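PDB 2WAN: pullulanase from Bacillus acidopullulyticus, which hydrolyses the alpha-1,6-glucosidic linkages of pullulan and, as in related debranching enzymes, probably the branch points of starch-type polysaccharides. Local coordinates for residues V431-Y436 with G547-V552; A438-F443 with G519-T524; M451-K456 with F460-T465; D503-G508 with S798-D803; Q536-L541 with N612-D617. One frame throughout, in Å; residues are numbered along the deposited sequence.

Interaction 1 (V431-Y436 with G547-V552); sequences VDEVIY and GVNMDV
Glu-433 and Asn-549 meet through the ends of their side chains, carboxylate against amide. The two flat groups are nearly coplanar, with planes 21° apart. A water molecule makes the close half of the contact. It sits 2.6 Å from Glu-433 OE2 and 2.6 Å from Asn-549 OD1. The direct half is looser: Asn-549 ND2 donates to Glu-433 OE1 over 3.4 Å, a weak bond, though fairly straight at 161°. That amide nitrogen also has the hydroxyl of Tyr-649 as a partner. In the parallel (beta/alpha)8 barrel, as in the alpha-amylase family, Ile-435 begins the first strand and Glu-433 comes just before it; Asn-549 is on the third. Strand 485-488 runs between them, which keeps Ile-435 CA and Asn-549 CA 8.5 Å apart. Beyond its first torsion the Glu-433 chain is extended and carries its carboxylate to Asn-549. Ile-435 adds a lighter touch: its CD1 lies 4.0 Å from Asn-549 ND2. Thr-485 of the middle strand packs on both Glu-433 and Asn-549.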
# COMPACT_ATOMS: atom_id res chain seq x y z
N VAL A 431 14.99 -11.62 0.73
CA VAL A 431 15.98 -11.47 1.82
C VAL A 431 17.41 -11.24 1.33
O VAL A 431 18.30 -10.91 2.13
CB VAL A 431 15.97 -12.64 2.85
CG1 VAL A 431 14.58 -12.78 3.52
CG2 VAL A 431 16.44 -13.97 2.25
N ASP A 432 17.62 -11.41 0.02
CA ASP A 432 18.91 -11.19 -0.62
C ASP A 432 19.11 -9.73 -1.07
O ASP A 432 20.18 -9.40 -1.61
CB ASP A 432 19.08 -12.11 -1.84
CG ASP A 432 19.06 -13.59 -1.44
OD1 ASP A 432 19.53 -13.91 -0.33
OD2 ASP A 432 18.57 -14.41 -2.23
N GLU A 433 18.11 -8.88 -0.85
CA GLU A 433 18.26 -7.46 -1.20
C GLU A 433 18.69 -6.63 0.00
O GLU A 433 18.33 -6.95 1.12
CB GLU A 433 16.95 -6.89 -1.78
CG GLU A 433 16.55 -7.55 -3.10
CD GLU A 433 15.66 -6.71 -3.98
OE1 GLU A 433 14.99 -5.78 -3.47
OE2 GLU A 433 15.63 -6.98 -5.21
N VAL A 434 19.50 -5.61 -0.25
CA VAL A 434 19.74 -4.54 0.74
C VAL A 434 19.30 -3.25 0.05
O VAL A 434 19.97 -2.76 -0.88
CB VAL A 434 21.21 -4.44 1.18
CG1 VAL A 434 21.31 -3.44 2.34
CG2 VAL A 434 21.71 -5.80 1.66
N ILE A 435 18.17 -2.73 0.52
CA ILE A 435 17.42 -1.71 -0.21
C ILE A 435 17.83 -0.31 0.29
O ILE A 435 17.85 -0.05 1.48
CB ILE A 435 15.89 -1.95 -0.07
CG1 ILE A 435 15.52 -3.32 -0.66
CG2 ILE A 435 15.11 -0.85 -0.78
CD1 ILE A 435 14.06 -3.76 -0.37
N TYR A 436 18.11 0.59 -0.65
CA TYR A 436 18.60 1.93 -0.35
C TYR A 436 17.63 2.95 -0.94
O TYR A 436 17.55 3.10 -2.16
CB TYR A 436 19.99 2.06 -0.98
CG TYR A 436 20.78 3.34 -0.76
CD1 TYR A 436 20.70 4.39 -1.66
CD2 TYR A 436 21.68 3.45 0.31
CE1 TYR A 436 21.46 5.55 -1.50
CE2 TYR A 436 22.45 4.61 0.49
CZ TYR A 436 22.36 5.64 -0.43
OH TYR A 436 23.14 6.76 -0.26
N GLY A 547 19.71 -3.22 -8.57
CA GLY A 547 18.32 -3.23 -9.02
C GLY A 547 17.61 -1.92 -8.74
O GLY A 547 18.10 -1.08 -7.99
N VAL A 548 16.43 -1.78 -9.34
CA VAL A 548 15.60 -0.58 -9.12
C VAL A 548 14.18 -0.98 -8.71
O VAL A 548 13.46 -1.65 -9.47
CB VAL A 548 15.50 0.29 -10.39
CG1 VAL A 548 14.54 1.49 -10.16
CG2 VAL A 548 16.88 0.78 -10.80
N ASN A 549 13.78 -0.54 -7.52
CA ASN A 549 12.40 -0.69 -7.04
C ASN A 549 11.71 0.67 -7.09
O ASN A 549 12.23 1.64 -6.55
CB ASN A 549 12.37 -1.21 -5.59
CG ASN A 549 12.90 -2.64 -5.45
OD1 ASN A 549 13.11 -3.35 -6.43
ND2 ASN A 549 13.13 -3.07 -4.20
N MET A 550 10.55 0.74 -7.72
CA MET A 550 9.82 2.02 -7.75
C MET A 550 8.86 2.17 -6.58
O MET A 550 8.00 1.32 -6.38
CB MET A 550 9.05 2.15 -9.07
CG MET A 550 9.94 2.56 -10.25
SD MET A 550 9.03 2.53 -11.84
CE MET A 550 7.74 3.76 -11.55
N ASP A 551 8.99 3.28 -5.85
CA ASP A 551 7.90 3.74 -4.95
C ASP A 551 6.72 4.15 -5.84
O ASP A 551 6.88 4.99 -6.72
CB ASP A 551 8.43 4.94 -4.15
CG ASP A 551 7.52 5.36 -3.01
OD1 ASP A 551 6.31 5.04 -3.01
OD2 ASP A 551 8.05 6.01 -2.08
N VAL A 552 5.56 3.53 -5.63
CA VAL A 552 4.36 3.82 -6.45
C VAL A 552 3.15 4.12 -5.58
O VAL A 552 2.99 3.54 -4.49
CB VAL A 552 4.05 2.66 -7.45
CG1 VAL A 552 5.14 2.58 -8.56
CG2 VAL A 552 3.97 1.32 -6.71
O HOH W 1 13.91 -5.85 -6.78

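Interaction 2 (A438-F443 with G519-T524)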
# COMPACT_ATOMS: atom_id res chain seq x y z
N ALA A 438 16.16 6.41 -2.15
CA ALA A 438 16.72 7.68 -2.64
C ALA A 438 15.72 8.44 -3.50
O ALA A 438 15.00 7.85 -4.30
CB ALA A 438 18.01 7.42 -3.45
N HIS A 439 15.68 9.76 -3.32
CA HIS A 439 14.92 10.68 -4.19
C HIS A 439 15.82 11.17 -5.32
O HIS A 439 16.98 11.50 -5.08
CB HIS A 439 14.47 11.85 -3.30
CG HIS A 439 13.55 12.83 -3.95
ND1 HIS A 439 14.01 13.84 -4.78
CD2 HIS A 439 12.22 13.02 -3.83
CE1 HIS A 439 12.98 14.58 -5.17
NE2 HIS A 439 11.89 14.11 -4.61
N VAL A 440 15.31 11.18 -6.56
CA VAL A 440 16.16 11.55 -7.72
C VAL A 440 16.79 12.95 -7.59
O VAL A 440 17.96 13.14 -7.96
CB VAL A 440 15.38 11.42 -9.05
CG1 VAL A 440 16.23 11.89 -10.24
CG2 VAL A 440 14.94 9.94 -9.28
N ARG A 441 16.03 13.92 -7.08
CA ARG A 441 16.60 15.25 -6.92
C ARG A 441 17.64 15.25 -5.77
O ARG A 441 18.78 15.69 -5.96
CB ARG A 441 15.53 16.30 -6.67
CG ARG A 441 16.10 17.72 -6.63
CD ARG A 441 15.01 18.79 -6.51
NE ARG A 441 15.60 20.13 -6.39
CZ ARG A 441 15.97 20.90 -7.42
NH1 ARG A 441 15.82 20.49 -8.69
NH2 ARG A 441 16.51 22.10 -7.18
N ASP A 442 17.26 14.71 -4.61
CA ASP A 442 18.17 14.75 -3.44
C ASP A 442 19.54 14.17 -3.76
O ASP A 442 20.58 14.66 -3.29
CB ASP A 442 17.66 13.91 -2.26
CG ASP A 442 16.35 14.38 -1.70
OD1 ASP A 442 15.80 15.41 -2.13
OD2 ASP A 442 15.86 13.68 -0.79
N PHE A 443 19.55 13.08 -4.54
CA PHE A 443 20.77 12.30 -4.77
C PHE A 443 21.94 13.14 -5.29
O PHE A 443 23.09 12.91 -4.88
CB PHE A 443 20.46 11.17 -5.76
CG PHE A 443 21.55 10.15 -5.88
CD1 PHE A 443 21.91 9.38 -4.77
CD2 PHE A 443 22.22 9.96 -7.10
CE1 PHE A 443 22.92 8.42 -4.88
CE2 PHE A 443 23.24 8.99 -7.21
CZ PHE A 443 23.60 8.24 -6.09
N GLY A 519 8.55 14.53 -15.35
CA GLY A 519 9.29 15.42 -16.25
C GLY A 519 10.39 16.23 -15.59
O GLY A 519 11.43 16.51 -16.21
N ALA A 520 10.16 16.61 -14.34
CA ALA A 520 11.09 17.49 -13.61
C ALA A 520 12.49 16.87 -13.49
O ALA A 520 13.48 17.59 -13.42
CB ALA A 520 10.54 17.85 -12.20
N TYR A 521 12.57 15.54 -13.52
CA TYR A 521 13.86 14.84 -13.40
C TYR A 521 14.53 14.55 -14.76
O TYR A 521 15.63 14.00 -14.79
CB TYR A 521 13.69 13.54 -12.59
CG TYR A 521 12.97 13.71 -11.26
CD1 TYR A 521 13.22 14.83 -10.46
CD2 TYR A 521 12.06 12.75 -10.80
CE1 TYR A 521 12.55 15.01 -9.23
CE2 TYR A 521 11.38 12.92 -9.56
CZ TYR A 521 11.65 14.06 -8.79
OH TYR A 521 11.01 14.25 -7.59
N ALA A 522 13.86 14.93 -15.86
CA ALA A 522 14.45 14.83 -17.20
C ALA A 522 15.17 16.12 -17.55
O ALA A 522 14.86 17.17 -16.98
CB ALA A 522 13.36 14.55 -18.23
N THR A 523 16.10 16.06 -18.52
CA THR A 523 16.80 17.26 -18.97
C THR A 523 15.84 18.24 -19.68
O THR A 523 16.11 19.45 -19.76
CB THR A 523 18.03 16.97 -19.86
OG1 THR A 523 17.62 16.28 -21.05
CG2 THR A 523 19.06 16.13 -19.10
N THR A 524 14.74 17.70 -20.18
CA THR A 524 13.65 18.51 -20.73
C THR A 524 12.32 17.77 -20.55
O THR A 524 12.28 16.54 -20.62
CB THR A 524 13.86 18.82 -22.24
OG1 THR A 524 12.76 19.61 -22.72
CG2 THR A 524 13.90 17.53 -23.06
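His-439 ND1 accepts from two backbone nitrogens, Arg-441 N at 3.1 Å and Asp-442 N at 3.4 Å, while the same ring meets Tyr-521. Both bonds are weak, and together they make His-439 the N-cap of the short helix 440-444. This helix follows the first strand of the alpha-amylase-type barrel. The imidazole reaches back over the helix start because its CG is anti to the backbone N (chi1 -174°). Its other nitrogen, NE2, is hydrogen-bonded to Asn-506 O, so both ring nitrogens have partners, which probably sets the ring's orientation. Tyr-521, from the loop before helix 529-543, turns an edge toward the face of this imidazole. The pair is an offset edge-to-face one, with centroids 5.6 Å apart and planes at 79°. The phenol end does the touching: Tyr-521 OH lies 3.1 Å from both His-439 CE1 and His-439 NE2. Val-440 lies over one face of the phenol ring. Its CB makes a CH-pi contact 4.0 Å from the Tyr-521 ring centroid. One branch of the valine reaches further back along the tyrosine. Val-440 CG1 lies 3.8 Å from Tyr-521 CB, the carbon between ring and backbone.

Interaction 3 (M451-K456 with F460-T465); sequences MKNKGK and FTEHGT
The long loop between helix 440-444 and helix 474-481 of the catalytic barrel is folded back on itself here. The carboxylate of Glu-462 is held by two successive backbone N-H groups, those of Lys-452 and Asn-453. Lys-452 N donates to Glu-462 OE1 at 2.8 Å and 170°. Asn-453 N donates to Glu-462 OE2 at 2.9 Å. Each oxygen uses its syn lone pair, so the two parallel bonds fix the carboxylate against rotation. A third donor, Asn-453 ND2, reaches Glu-462 OE2 at 3.0 Å. It comes from above the carboxylate plane, and the amide and carboxylate planes stand 81° apart. Three N-H groups thus grip one side chain, which would be expected to stay charged. Beyond CG the Glu-462 chain is extended, and this brings its end to the turn. Asn-453 is the centre of an inverse gamma turn and also starts a type II beta turn ending at Lys-456. Lys-456 NZ then ties the loop to Ala-520 O and Ala-522 O. Nearby, Met-451 CG packs on Thr-465 CG2 at 3.8 Å, and the Phe-460 ring stacks on Phe-443. On the Lys-452 side, Glu-462 OE1 takes a further bond from a water at 2.5 Å. Lys-452 NZ meets the same water only weakly, at 3.4 Å.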
# COMPACT_ATOMS: atom_id res chain seq x y z
N MET A 451 28.36 15.41 -9.64
CA MET A 451 27.57 15.00 -10.80
C MET A 451 27.14 16.23 -11.59
O MET A 451 26.76 17.26 -11.00
CB MET A 451 26.36 14.17 -10.33
CG MET A 451 26.75 12.73 -9.98
SD MET A 451 25.54 11.84 -9.00
CE MET A 451 25.82 12.56 -7.37
N LYS A 452 27.18 16.12 -12.92
CA LYS A 452 26.84 17.24 -13.82
C LYS A 452 25.33 17.45 -13.96
O LYS A 452 24.84 18.58 -13.93
CB LYS A 452 27.45 16.99 -15.22
CG LYS A 452 28.96 17.18 -15.28
CD LYS A 452 29.48 16.92 -16.70
CE LYS A 452 30.99 17.20 -16.80
NZ LYS A 452 31.80 16.18 -16.08
N ASN A 453 24.59 16.35 -14.09
CA ASN A 453 23.14 16.41 -14.32
C ASN A 453 22.42 16.53 -13.00
O ASN A 453 21.70 15.62 -12.58
CB ASN A 453 22.67 15.16 -15.08
CG ASN A 453 23.19 15.12 -16.51
OD1 ASN A 453 22.68 15.82 -17.37
ND2 ASN A 453 24.20 14.29 -16.76
N LYS A 454 22.63 17.65 -12.33
CA LYS A 454 22.18 17.80 -10.94
C LYS A 454 20.67 17.77 -10.82
O LYS A 454 19.97 18.51 -11.51
CB LYS A 454 22.77 19.06 -10.32
CG LYS A 454 24.26 18.96 -10.15
CD LYS A 454 24.78 20.13 -9.33
CE LYS A 454 26.27 20.22 -9.41
NZ LYS A 454 26.89 19.13 -8.66
N GLY A 455 20.19 16.87 -9.97
CA GLY A 455 18.77 16.68 -9.70
C GLY A 455 18.02 15.85 -10.74
O GLY A 455 16.78 15.80 -10.70
N LYS A 456 18.76 15.17 -11.62
CA LYS A 456 18.18 14.50 -12.80
C LYS A 456 18.42 12.99 -12.85
O LYS A 456 19.38 12.50 -12.25
CB LYS A 456 18.75 15.12 -14.08
CG LYS A 456 18.58 16.65 -14.16
CD LYS A 456 17.12 17.05 -14.41
CE LYS A 456 17.00 18.57 -14.65
NZ LYS A 456 15.59 18.96 -14.83
N PHE A 460 22.55 9.47 -12.34
CA PHE A 460 22.80 8.05 -12.04
C PHE A 460 23.59 7.30 -13.12
O PHE A 460 23.90 6.11 -12.95
CB PHE A 460 21.47 7.31 -11.82
CG PHE A 460 20.82 7.58 -10.49
CD1 PHE A 460 20.10 8.76 -10.26
CD2 PHE A 460 20.88 6.63 -9.47
CE1 PHE A 460 19.49 9.00 -9.02
CE2 PHE A 460 20.27 6.87 -8.22
CZ PHE A 460 19.56 8.04 -8.01
N THR A 461 23.89 7.96 -14.24
CA THR A 461 24.68 7.33 -15.30
C THR A 461 26.14 7.75 -15.26
O THR A 461 26.96 7.26 -16.06
CB THR A 461 24.14 7.69 -16.73
OG1 THR A 461 24.41 9.08 -17.03
CG2 THR A 461 22.63 7.42 -16.85
N GLU A 462 26.48 8.67 -14.35
CA GLU A 462 27.80 9.30 -14.34
C GLU A 462 28.83 8.52 -13.51
O GLU A 462 28.70 8.43 -12.29
CB GLU A 462 27.71 10.75 -13.85
CG GLU A 462 26.77 11.63 -14.70
CD GLU A 462 26.72 13.05 -14.22
OE1 GLU A 462 27.77 13.58 -13.81
OE2 GLU A 462 25.62 13.62 -14.24
N HIS A 463 29.85 7.99 -14.17
CA HIS A 463 30.97 7.30 -13.50
C HIS A 463 32.12 8.24 -13.13
O HIS A 463 32.32 9.27 -13.76
CB HIS A 463 31.50 6.17 -14.39
CG HIS A 463 30.51 5.06 -14.58
ND1 HIS A 463 30.49 3.93 -13.80
CD2 HIS A 463 29.47 4.93 -15.45
CE1 HIS A 463 29.50 3.14 -14.18
NE2 HIS A 463 28.87 3.73 -15.18
N GLY A 464 32.85 7.86 -12.09
CA GLY A 464 34.07 8.57 -11.70
C GLY A 464 33.81 9.89 -10.98
O GLY A 464 34.71 10.73 -10.89
N THR A 465 32.59 10.08 -10.47
CA THR A 465 32.25 11.38 -9.85
C THR A 465 32.82 11.45 -8.44
O THR A 465 32.86 10.45 -7.70
CB THR A 465 30.73 11.69 -9.87
OG1 THR A 465 30.03 10.66 -9.15
CG2 THR A 465 30.20 11.74 -11.33
O HOH W 2 30.09 13.47 -14.86

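Interaction 4 (D503-G508 with S798-D803); sequences DTYNWG and SVNQFD
Tyr-505 lays the hydroxyl end of its ring along the side-chain amide of Asn-800. Ring and amide planes are only 6° apart, so the two flat groups run nearly parallel. The overlap falls on the CE1-CZ-OH end of the tyrosine. Asn-800 ND2 is 3.3 Å from Tyr-505 CE1, and Asn-800 CB is 3.3 Å from Tyr-505 OH. This is van der Waals contact, and the polar atoms are satisfied elsewhere. Tyr-505 OH bonds to Asp-442 OD1. Asn-800 OD1 bonds to Ser-792 OG, and its ND2 to Gly-796 O. With both ends of the amide held, Asn-800 has a defined flip. A chi1 of -171° swings the tyrosine ring toward Asn-800. Trp-507 approaches from another direction. Its NE1 edge faces Asn-800 OD1 at 4.0 Å, near the indole plane, with ring and amide planes 64° apart. Between the two aromatic residues, Asn-506 OD1 accepts from Gly-508 N at 2.8 Å, an Asx turn that shapes this loop. Trp-507 also meets His-735 edge-to-face. Asn-800 ends the short helix 797-800, in the region after the last barrel strand. Residues 505 to 508 begin the Tyr-Asn-Trp-Gly-Tyr-Asp-Pro sequence, the signature motif of type I pullulanases.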
# COMPACT_ATOMS: atom_id res chain seq x y z
N ASP A 503 12.54 23.09 -10.90
CA ASP A 503 13.38 23.05 -9.70
C ASP A 503 12.63 23.31 -8.39
O ASP A 503 13.25 23.46 -7.34
CB ASP A 503 14.60 23.96 -9.86
CG ASP A 503 15.48 23.55 -11.02
OD1 ASP A 503 15.93 22.37 -11.06
OD2 ASP A 503 15.72 24.39 -11.91
N THR A 504 11.30 23.35 -8.44
CA THR A 504 10.56 23.33 -7.19
C THR A 504 10.72 21.93 -6.60
O THR A 504 11.05 20.98 -7.33
CB THR A 504 9.09 23.78 -7.31
OG1 THR A 504 8.40 22.94 -8.24
CG2 THR A 504 8.99 25.24 -7.77
N TYR A 505 10.53 21.81 -5.29
CA TYR A 505 10.79 20.55 -4.60
C TYR A 505 9.51 19.81 -4.22
O TYR A 505 8.66 20.36 -3.54
CB TYR A 505 11.61 20.81 -3.32
CG TYR A 505 12.06 19.49 -2.75
CD1 TYR A 505 11.25 18.77 -1.85
CD2 TYR A 505 13.25 18.92 -3.18
CE1 TYR A 505 11.65 17.52 -1.38
CE2 TYR A 505 13.66 17.67 -2.72
CZ TYR A 505 12.86 16.98 -1.82
OH TYR A 505 13.28 15.75 -1.38
N ASN A 506 9.40 18.52 -4.56
CA ASN A 506 8.36 17.69 -3.96
C ASN A 506 8.75 16.21 -3.93
O ASN A 506 9.40 15.72 -4.86
CB ASN A 506 7.01 17.86 -4.69
CG ASN A 506 5.81 17.49 -3.81
OD1 ASN A 506 5.49 16.30 -3.63
ND2 ASN A 506 5.13 18.51 -3.30
N TRP A 507 8.33 15.50 -2.89
CA TRP A 507 8.51 14.04 -2.86
C TRP A 507 7.77 13.31 -3.99
O TRP A 507 8.26 12.28 -4.46
CB TRP A 507 8.03 13.42 -1.55
CG TRP A 507 8.94 13.60 -0.38
CD1 TRP A 507 10.26 13.99 -0.40
CD2 TRP A 507 8.61 13.36 0.99
NE1 TRP A 507 10.75 14.04 0.88
CE2 TRP A 507 9.77 13.64 1.75
CE3 TRP A 507 7.44 12.95 1.65
CZ2 TRP A 507 9.79 13.54 3.15
CZ3 TRP A 507 7.46 12.84 3.05
CH2 TRP A 507 8.63 13.14 3.78
N GLY A 508 6.60 13.80 -4.37
CA GLY A 508 5.83 13.21 -5.47
C GLY A 508 4.70 12.27 -5.11
O GLY A 508 4.33 11.40 -5.92
N SER A 798 18.15 22.42 0.76
CA SER A 798 18.96 22.62 1.98
C SER A 798 18.58 21.60 3.05
O SER A 798 19.42 21.15 3.82
CB SER A 798 18.80 24.05 2.53
OG SER A 798 17.54 24.23 3.15
N VAL A 799 17.30 21.25 3.08
CA VAL A 799 16.79 20.24 4.03
C VAL A 799 17.08 18.81 3.54
O VAL A 799 17.68 18.00 4.25
CB VAL A 799 15.27 20.44 4.30
CG1 VAL A 799 14.70 19.33 5.16
CG2 VAL A 799 15.03 21.84 4.98
N ASN A 800 16.68 18.52 2.30
CA ASN A 800 16.66 17.14 1.78
C ASN A 800 17.86 16.62 1.01
O ASN A 800 18.00 15.40 0.83
CB ASN A 800 15.43 16.97 0.87
CG ASN A 800 14.14 16.90 1.64
OD1 ASN A 800 13.92 15.97 2.42
ND2 ASN A 800 13.26 17.88 1.43
N GLN A 801 18.73 17.49 0.51
CA GLN A 801 19.75 17.01 -0.42
C GLN A 801 20.74 16.05 0.22
O GLN A 801 20.93 16.05 1.46
CB GLN A 801 20.52 18.18 -1.04
CG GLN A 801 21.54 18.84 -0.07
CD GLN A 801 21.87 20.27 -0.48
OE1 GLN A 801 21.78 20.61 -1.66
NE2 GLN A 801 22.26 21.10 0.50
N PHE A 802 21.36 15.22 -0.62
CA PHE A 802 22.59 14.53 -0.22
C PHE A 802 23.71 15.58 -0.20
O PHE A 802 24.14 16.08 -1.25
CB PHE A 802 22.93 13.39 -1.20
CG PHE A 802 22.14 12.12 -0.97
CD1 PHE A 802 20.79 12.15 -0.59
CD2 PHE A 802 22.75 10.89 -1.17
CE1 PHE A 802 20.07 10.95 -0.39
CE2 PHE A 802 22.04 9.70 -0.99
CZ PHE A 802 20.71 9.73 -0.60
N ASP A 803 24.15 15.95 1.01
CA ASP A 803 25.26 16.86 1.20
C ASP A 803 26.47 15.93 1.28
O ASP A 803 26.71 15.29 2.32
CB ASP A 803 25.06 17.67 2.50
CG ASP A 803 26.33 18.41 2.92
OD1 ASP A 803 27.33 18.37 2.20
OD2 ASP A 803 26.31 19.05 4.00

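Interaction 5 (Q536-L541 with N612-D617); sequences QLIQSL and NEYHVD
Ile-538 holds CG1 anti to its carbonyl carbon (chi1 -65°) and continues extended (chi2 160°), which sends CD1 into the turn at Tyr-614 to Val-616. CG2 points to the same turn, so both ends of the isoleucine touch it. Ile-538 CD1 and CG2 each lie 3.4 Å from Tyr-614 O. CD1 is also 3.9 Å from Tyr-614 CB, and it comes to the edge of that ring, near its plane. CG2 meets the next carbonyl, His-615 O, at 3.9 Å. Val-616 CG1 lies next to the tyrosine, 3.7 Å from Ile-538 CD1; this valine has two modelled conformers, and the distance holds for one of them. The contact is apolar apart from the carbonyls. His-615 O is taken by His-542 NE2 of the same helix as Ile-538. The backbone leaves helix 597-614 at His-615, with a positive phi of 64°, and this brings the successive residues round the isoleucine. The His-615 ring leads away, to Trp-419 and Asp-422. Helix 529-543 and helix 597-614 are neighbours on the outside of the barrel. They lead into the adjacent strands 547-552 and 618-621, and Val-616 packs on Met-550 of the former.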
# COMPACT_ATOMS: atom_id res chain seq x y z
N GLN A 536 17.90 5.05 -19.06
CA GLN A 536 19.35 5.12 -18.90
C GLN A 536 19.75 4.99 -17.44
O GLN A 536 20.75 4.35 -17.14
CB GLN A 536 19.92 6.40 -19.51
CG GLN A 536 19.84 6.37 -21.04
CD GLN A 536 20.26 7.69 -21.67
OE1 GLN A 536 19.53 8.68 -21.61
NE2 GLN A 536 21.42 7.70 -22.30
N LEU A 537 18.97 5.59 -16.54
CA LEU A 537 19.21 5.40 -15.09
C LEU A 537 19.18 3.90 -14.72
O LEU A 537 20.09 3.37 -14.07
CB LEU A 537 18.19 6.18 -14.25
CG LEU A 537 18.21 6.04 -12.71
CD1 LEU A 537 17.52 7.24 -12.07
CD2 LEU A 537 17.52 4.76 -12.21
N ILE A 538 18.10 3.24 -15.14
CA ILE A 538 17.90 1.81 -14.85
C ILE A 538 19.00 0.96 -15.50
O ILE A 538 19.58 0.09 -14.85
CB ILE A 538 16.49 1.38 -15.31
CG1 ILE A 538 15.44 2.11 -14.47
CG2 ILE A 538 16.30 -0.17 -15.26
CD1 ILE A 538 14.05 2.15 -15.14
N GLN A 539 19.31 1.25 -16.75
CA GLN A 539 20.40 0.56 -17.46
C GLN A 539 21.73 0.67 -16.72
O GLN A 539 22.48 -0.33 -16.58
CB GLN A 539 20.52 1.13 -18.88
CG GLN A 539 21.56 0.49 -19.76
CD GLN A 539 21.57 1.11 -21.15
OE1 GLN A 539 21.46 2.34 -21.31
NE2 GLN A 539 21.71 0.27 -22.16
N SER A 540 22.03 1.88 -16.25
CA SER A 540 23.28 2.17 -15.56
C SER A 540 23.41 1.38 -14.27
O SER A 540 24.45 0.80 -13.99
CB SER A 540 23.38 3.67 -15.21
OG SER A 540 24.58 3.94 -14.49
N LEU A 541 22.34 1.39 -13.48
CA LEU A 541 22.33 0.68 -12.20
C LEU A 541 22.46 -0.83 -12.45
O LEU A 541 23.26 -1.48 -11.78
CB LEU A 541 21.09 1.04 -11.36
CG LEU A 541 21.13 2.45 -10.73
CD1 LEU A 541 19.84 2.79 -10.02
CD2 LEU A 541 22.33 2.59 -9.74
N ASN A 612 7.68 -4.36 -17.92
CA ASN A 612 7.96 -4.75 -19.30
C ASN A 612 8.73 -3.67 -20.09
O ASN A 612 9.71 -3.98 -20.76
CB ASN A 612 6.68 -5.14 -20.03
CG ASN A 612 6.11 -6.49 -19.57
OD1 ASN A 612 6.85 -7.43 -19.22
ND2 ASN A 612 4.78 -6.59 -19.58
N GLU A 613 8.30 -2.41 -19.97
CA GLU A 613 8.91 -1.34 -20.76
C GLU A 613 10.20 -0.78 -20.17
O GLU A 613 11.17 -0.47 -20.91
CB GLU A 613 7.89 -0.20 -20.97
CG GLU A 613 8.34 0.93 -21.87
CD GLU A 613 8.55 0.49 -23.33
OE1 GLU A 613 7.86 -0.46 -23.78
OE2 GLU A 613 9.39 1.11 -24.01
N TYR A 614 10.23 -0.66 -18.83
CA TYR A 614 11.37 -0.03 -18.15
C TYR A 614 12.30 -1.00 -17.42
O TYR A 614 13.35 -0.59 -16.97
CB TYR A 614 10.92 1.08 -17.19
CG TYR A 614 10.31 2.30 -17.88
CD1 TYR A 614 11.07 3.47 -18.12
CD2 TYR A 614 8.97 2.29 -18.29
CE1 TYR A 614 10.50 4.58 -18.76
CE2 TYR A 614 8.40 3.41 -18.93
CZ TYR A 614 9.18 4.54 -19.15
OH TYR A 614 8.61 5.63 -19.74
N HIS A 615 11.95 -2.28 -17.34
CA HIS A 615 12.83 -3.32 -16.74
C HIS A 615 13.06 -3.05 -15.25
O HIS A 615 14.13 -3.31 -14.71
CB HIS A 615 14.18 -3.47 -17.47
CG HIS A 615 14.08 -3.73 -18.95
ND1 HIS A 615 15.20 -3.79 -19.76
CD2 HIS A 615 13.01 -3.88 -19.78
CE1 HIS A 615 14.82 -4.00 -21.02
NE2 HIS A 615 13.51 -4.05 -21.06
N VAL A 616 12.04 -2.50 -14.60
CA VAL A 616 12.15 -2.30 -13.16
C VAL A 616 12.01 -3.64 -12.44
O VAL A 616 11.41 -4.60 -12.95
CB VAL A 616 11.22 -1.20 -12.59
CG1 VAL A 616 11.62 0.19 -13.16
CG2 VAL A 616 9.74 -1.53 -12.84
N ASP A 617 12.67 -3.72 -11.28
CA ASP A 617 12.88 -5.00 -10.60
C ASP A 617 11.94 -5.24 -9.41
O ASP A 617 11.97 -6.31 -8.79
CB ASP A 617 14.34 -5.04 -10.12
CG ASP A 617 15.32 -4.81 -11.25
OD1 ASP A 617 15.49 -5.73 -12.08
OD2 ASP A 617 15.93 -3.72 -11.29

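All five contacts lie in the catalytic (beta/alpha)8 barrel. Interaction 1 is inside it, joining the start of the first strand, and the residues just before it, to the third. Interaction 5 joins two outer helices, its centre about 13 Å from that of interaction 1; Asp-617 meets Val-548 N between them. Helix 440-444 continues from strand 435-438 into interaction 2, whose centre is about 11 Å from that of interaction 3 and about 10 Å from that of interaction 4. Along the chain, interaction 3 is nested within 2, and 2 within 1. Interaction 4 crosses 1 and 2; interaction 5 is nested within 4 and crosses 1. Interactions 2 to 4 tie together loops that follow barrel strands, on the side where alpha-amylase family enzymes carry their active site.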